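Local coordinates for protein R.Pab1 family restriction endonuclease (Campylobacter coli, PDB 7CFA) that acts as a restriction DNA glycosylase of the R.PabI family, probably excising a base from its recognition sequence in DNA so that the strand can then be broken, at residues K125-G129 with I130-E134; V143-F146 with N147-F151. The protein carries 2 engineered substitutions. All coordinates share one frame; numbering follows the deposited sequence.

Contact 1. Residues K125-G129 with I130-E134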
# COMPACT_ATOMS: atom_id res chain seq x y z
N LYS A 125 0.88 -19.97 -15.64
CA LYS A 125 0.42 -18.84 -16.45
C LYS A 125 1.49 -18.49 -17.47
O LYS A 125 2.66 -18.31 -17.11
CB LYS A 125 0.10 -17.63 -15.57
CG LYS A 125 -0.52 -16.46 -16.33
CD LYS A 125 -0.65 -15.24 -15.43
CE LYS A 125 -1.41 -14.11 -16.11
NZ LYS A 125 -1.55 -12.93 -15.21
N GLN A 126 1.08 -18.37 -18.72
CA GLN A 126 1.98 -18.04 -19.82
C GLN A 126 1.64 -16.64 -20.33
O GLN A 126 0.50 -16.38 -20.72
CB GLN A 126 1.86 -19.07 -20.94
CG GLN A 126 2.79 -18.82 -22.12
CD GLN A 126 2.74 -19.93 -23.15
OE1 GLN A 126 2.12 -19.80 -24.20
NE2 GLN A 126 3.39 -21.05 -22.84
N VAL A 127 2.63 -15.75 -20.32
CA VAL A 127 2.51 -14.40 -20.86
C VAL A 127 3.58 -14.23 -21.92
O VAL A 127 4.77 -14.45 -21.64
CB VAL A 127 2.63 -13.33 -19.76
CG1 VAL A 127 2.54 -11.94 -20.38
CG2 VAL A 127 1.56 -13.52 -18.70
N ALA A 128 3.17 -13.84 -23.12
CA ALA A 128 4.08 -13.64 -24.25
C ALA A 128 4.91 -14.89 -24.54
O ALA A 128 6.05 -14.80 -25.01
CB ALA A 128 5.01 -12.44 -24.01
N GLY A 129 4.35 -16.07 -24.27
CA GLY A 129 5.06 -17.31 -24.44
C GLY A 129 5.98 -17.69 -23.30
O GLY A 129 6.57 -18.77 -23.34
N ILE A 130 6.11 -16.84 -22.29
CA ILE A 130 6.99 -17.09 -21.15
C ILE A 130 6.16 -17.67 -20.01
O ILE A 130 5.13 -17.11 -19.63
CB ILE A 130 7.71 -15.80 -20.70
CG1 ILE A 130 8.50 -15.20 -21.87
CG2 ILE A 130 8.62 -16.08 -19.52
CD1 ILE A 130 9.24 -13.94 -21.52
N ASN A 131 6.62 -18.79 -19.46
CA ASN A 131 5.89 -19.52 -18.43
C ASN A 131 6.21 -18.95 -17.05
O ASN A 131 7.37 -18.81 -16.68
CB ASN A 131 6.24 -21.00 -18.48
CG ASN A 131 5.78 -21.67 -19.75
OD1 ASN A 131 4.70 -21.37 -20.26
ND2 ASN A 131 6.59 -22.58 -20.28
N PHE A 132 5.16 -18.61 -16.31
CA PHE A 132 5.26 -18.13 -14.94
C PHE A 132 4.43 -19.01 -14.02
O PHE A 132 3.58 -19.79 -14.45
CB PHE A 132 4.77 -16.68 -14.82
CG PHE A 132 5.55 -15.69 -15.65
CD1 PHE A 132 6.68 -15.08 -15.14
CD2 PHE A 132 5.12 -15.36 -16.92
CE1 PHE A 132 7.39 -14.16 -15.90
CE2 PHE A 132 5.83 -14.44 -17.68
CZ PHE A 132 6.96 -13.85 -17.17
N LEU A 133 4.68 -18.86 -12.72
CA LEU A 133 3.79 -19.37 -11.69
C LEU A 133 3.03 -18.19 -11.11
O LEU A 133 3.64 -17.20 -10.68
CB LEU A 133 4.57 -20.11 -10.59
CG LEU A 133 5.23 -21.42 -11.03
CD1 LEU A 133 5.98 -22.04 -9.87
CD2 LEU A 133 4.19 -22.38 -11.59
N GLU A 134 1.71 -18.27 -11.13
CA GLU A 134 0.85 -17.18 -10.68
C GLU A 134 0.19 -17.54 -9.36
O GLU A 134 -0.28 -18.66 -9.17
CB GLU A 134 -0.22 -16.85 -11.72
CG GLU A 134 -1.09 -15.67 -11.32
CD GLU A 134 -2.12 -15.32 -12.37
OE1 GLU A 134 -2.87 -16.23 -12.79
OE2 GLU A 134 -2.18 -14.14 -12.77
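Lys125 reaches across to Glu134 with its whole side chain. CG is anti to the backbone N (chi1 -174°) and the rest is extended, which carries NZ to 2.8 Å from Glu134 OE2 in a salt bridge. NZ meets OE2 from above the carboxylate plane. Lys125 CD lies 3.4 Å from the carboxylate carbon CD of Glu134, and their CB atoms are 3.9 Å apart. NZ also hydrogen-bonds to the carbonyl O of Lys114 of the second subunit. On the other face, Gln126 and Asn131 lie side by side and point the same way. Gln126 NE2 donates almost straight to Asn131 OD1 at 2.9 Å, with the acceptor in the plane of the Gln126 amide. Val127 CB touches Phe132 CE2 at 4.0 Å, on the same face as Lys125. Of these pairs, only Gln126 and Asn131 face each other directly in the register; the other two meet on the diagonal. The backbone sets this register. Lys125 and Phe132 exchange two hydrogen bonds, and Val127 and Ile130 exchange two more. The second pair closes the turn, with Ile130 N to Val127 O at 2.8 Å. Ala128 and Gly129 form its corner with positive phi angles. This is a beta hairpin of strands 118-127 and 130-145, closed by a two-residue type I' turn.

Contact 2. Residues V143-F146 with N147-F151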
# COMPACT_ATOMS: atom_id res chain seq x y z
N VAL A 143 -16.36 -3.04 5.85
CA VAL A 143 -17.11 -1.80 5.71
C VAL A 143 -18.24 -1.81 6.72
O VAL A 143 -19.02 -2.77 6.79
CB VAL A 143 -17.66 -1.62 4.28
CG1 VAL A 143 -18.61 -0.44 4.23
CG2 VAL A 143 -16.51 -1.43 3.30
N TYR A 144 -18.33 -0.75 7.52
CA TYR A 144 -19.44 -0.56 8.45
C TYR A 144 -20.30 0.59 7.96
O TYR A 144 -19.80 1.71 7.78
CB TYR A 144 -18.94 -0.29 9.87
CG TYR A 144 -20.07 -0.13 10.86
CD1 TYR A 144 -20.73 -1.23 11.37
CD2 TYR A 144 -20.48 1.13 11.27
CE1 TYR A 144 -21.77 -1.09 12.28
CE2 TYR A 144 -21.52 1.29 12.17
CZ TYR A 144 -22.16 0.17 12.67
OH TYR A 144 -23.19 0.32 13.57
N GLN A 145 -21.58 0.32 7.74
CA GLN A 145 -22.53 1.33 7.30
C GLN A 145 -23.25 1.87 8.53
O GLN A 145 -24.02 1.14 9.17
CB GLN A 145 -23.51 0.75 6.29
CG GLN A 145 -24.59 1.73 5.85
CD GLN A 145 -24.02 2.93 5.11
OE1 GLN A 145 -24.14 4.06 5.57
NE2 GLN A 145 -23.40 2.68 3.97
N PHE A 146 -23.00 3.13 8.87
CA PHE A 146 -23.69 3.75 9.99
C PHE A 146 -25.17 3.93 9.64
O PHE A 146 -25.58 3.86 8.48
CB PHE A 146 -23.05 5.09 10.34
CG PHE A 146 -21.63 4.98 10.82
CD1 PHE A 146 -20.57 5.11 9.93
CD2 PHE A 146 -21.35 4.74 12.15
CE1 PHE A 146 -19.26 5.01 10.37
CE2 PHE A 146 -20.05 4.64 12.60
CZ PHE A 146 -19.00 4.77 11.70
N ASN A 147 -25.98 4.15 10.68
CA ASN A 147 -27.42 4.33 10.47
C ASN A 147 -27.70 5.48 9.52
O ASN A 147 -28.67 5.43 8.75
CB ASN A 147 -28.13 4.53 11.81
CG ASN A 147 -28.17 3.26 12.64
OD1 ASN A 147 -28.26 2.16 12.10
ND2 ASN A 147 -28.10 3.42 13.96
N ASN A 148 -26.88 6.52 9.56
CA ASN A 148 -26.92 7.57 8.54
C ASN A 148 -26.26 7.03 7.27
O ASN A 148 -25.05 6.81 7.24
CB ASN A 148 -26.21 8.82 9.04
CG ASN A 148 -26.51 10.05 8.19
OD1 ASN A 148 -26.60 9.97 6.97
ND2 ASN A 148 -26.68 11.19 8.85
N ASN A 149 -27.06 6.81 6.23
CA ASN A 149 -26.57 6.18 5.01
C ASN A 149 -25.51 7.00 4.28
O ASN A 149 -24.95 6.52 3.29
CB ASN A 149 -27.73 5.87 4.06
CG ASN A 149 -28.62 4.75 4.57
OD1 ASN A 149 -28.15 3.84 5.25
ND2 ASN A 149 -29.90 4.80 4.23
N GLU A 150 -25.23 8.22 4.74
CA GLU A 150 -24.18 9.02 4.12
C GLU A 150 -22.80 8.67 4.65
O GLU A 150 -21.80 8.82 3.94
CB GLU A 150 -24.47 10.51 4.33
CG GLU A 150 -25.84 10.95 3.85
CD GLU A 150 -25.94 11.07 2.34
OE1 GLU A 150 -25.05 11.69 1.73
OE2 GLU A 150 -26.90 10.53 1.76
N PHE A 151 -22.71 8.20 5.89
CA PHE A 151 -21.44 7.94 6.55
C PHE A 151 -21.11 6.45 6.55
O PHE A 151 -22.00 5.61 6.72
CB PHE A 151 -21.46 8.46 7.99
CG PHE A 151 -21.56 9.96 8.09
CD1 PHE A 151 -22.79 10.59 8.16
CD2 PHE A 151 -20.41 10.74 8.11
CE1 PHE A 151 -22.88 11.96 8.26
CE2 PHE A 151 -20.49 12.11 8.21
CZ PHE A 151 -21.73 12.73 8.28
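Phe146 and Phe151 meet at the edge of the Phe146 ring. Phe151 O lies in the plane of that ring, 3.5 Å from Phe146 CD1. The same CD1 also touches Phe151 CB at 4.0 Å. One face of the Phe146 ring carries Tyr144, whose CD2 stands 3.7 Å above the plane and over the ring centre. Phe146 CD2 in turn lies in the plane of the Tyr144 ring, at its edge. The Phe151 ring leads away from Phe146 and has Asn148 CG at its own edge, again in plane. Phe146 CG sits beside the backbone N (chi1 -63°), and this puts CD1 next to the Phe151 carbonyl. That carbonyl also accepts a weak hydrogen bond from Phe146 N at 3.4 Å. Gln145 bends at chi2 (63°), and its side chain crosses that of Asn149 at about a right angle. The way round of this Gln145 amide is doubtful.

The loop is shaped by Asn148. Its OD1 accepts from Glu150 N at 3.1 Å, forming an Asx turn. Its backbone O accepts from Phe151 N at 3.0 Å, closing a type I beta turn from Asn148 to Phe151. The loop thus leaves strand 130-145 at Phe146 and returns beside it at Phe151, just before strand 152-159. Helix 208-219 packs on this corner: Ile210 touches both Phe146 and Phe151, and Glu213 OE1 is hydrogen-bonded to Tyr144 OH. Ser153 of strand 152-159 touches Phe146 and Tyr144, and Leu178 lies against Phe151.

The two contacts mark the two ends of one long strand, 130-145. Contact 1 is the hairpin turn that leads into it, and contact 2 is the loop that leads out toward strand 152-159. Their centres are 43 Å apart and their nearest atoms about 25 Å apart, so they do not touch within the chain. Contact 1 projects far outward, with its centre 41 Å from the centre of the chain, against 12 Å for contact 2. They come together across the dimer instead. Ile130 packs on Tyr144 of the second subunit, and Tyr144 packs on Asn131 of the second subunit. Strand 130-145 also carries the sheet on into that subunit.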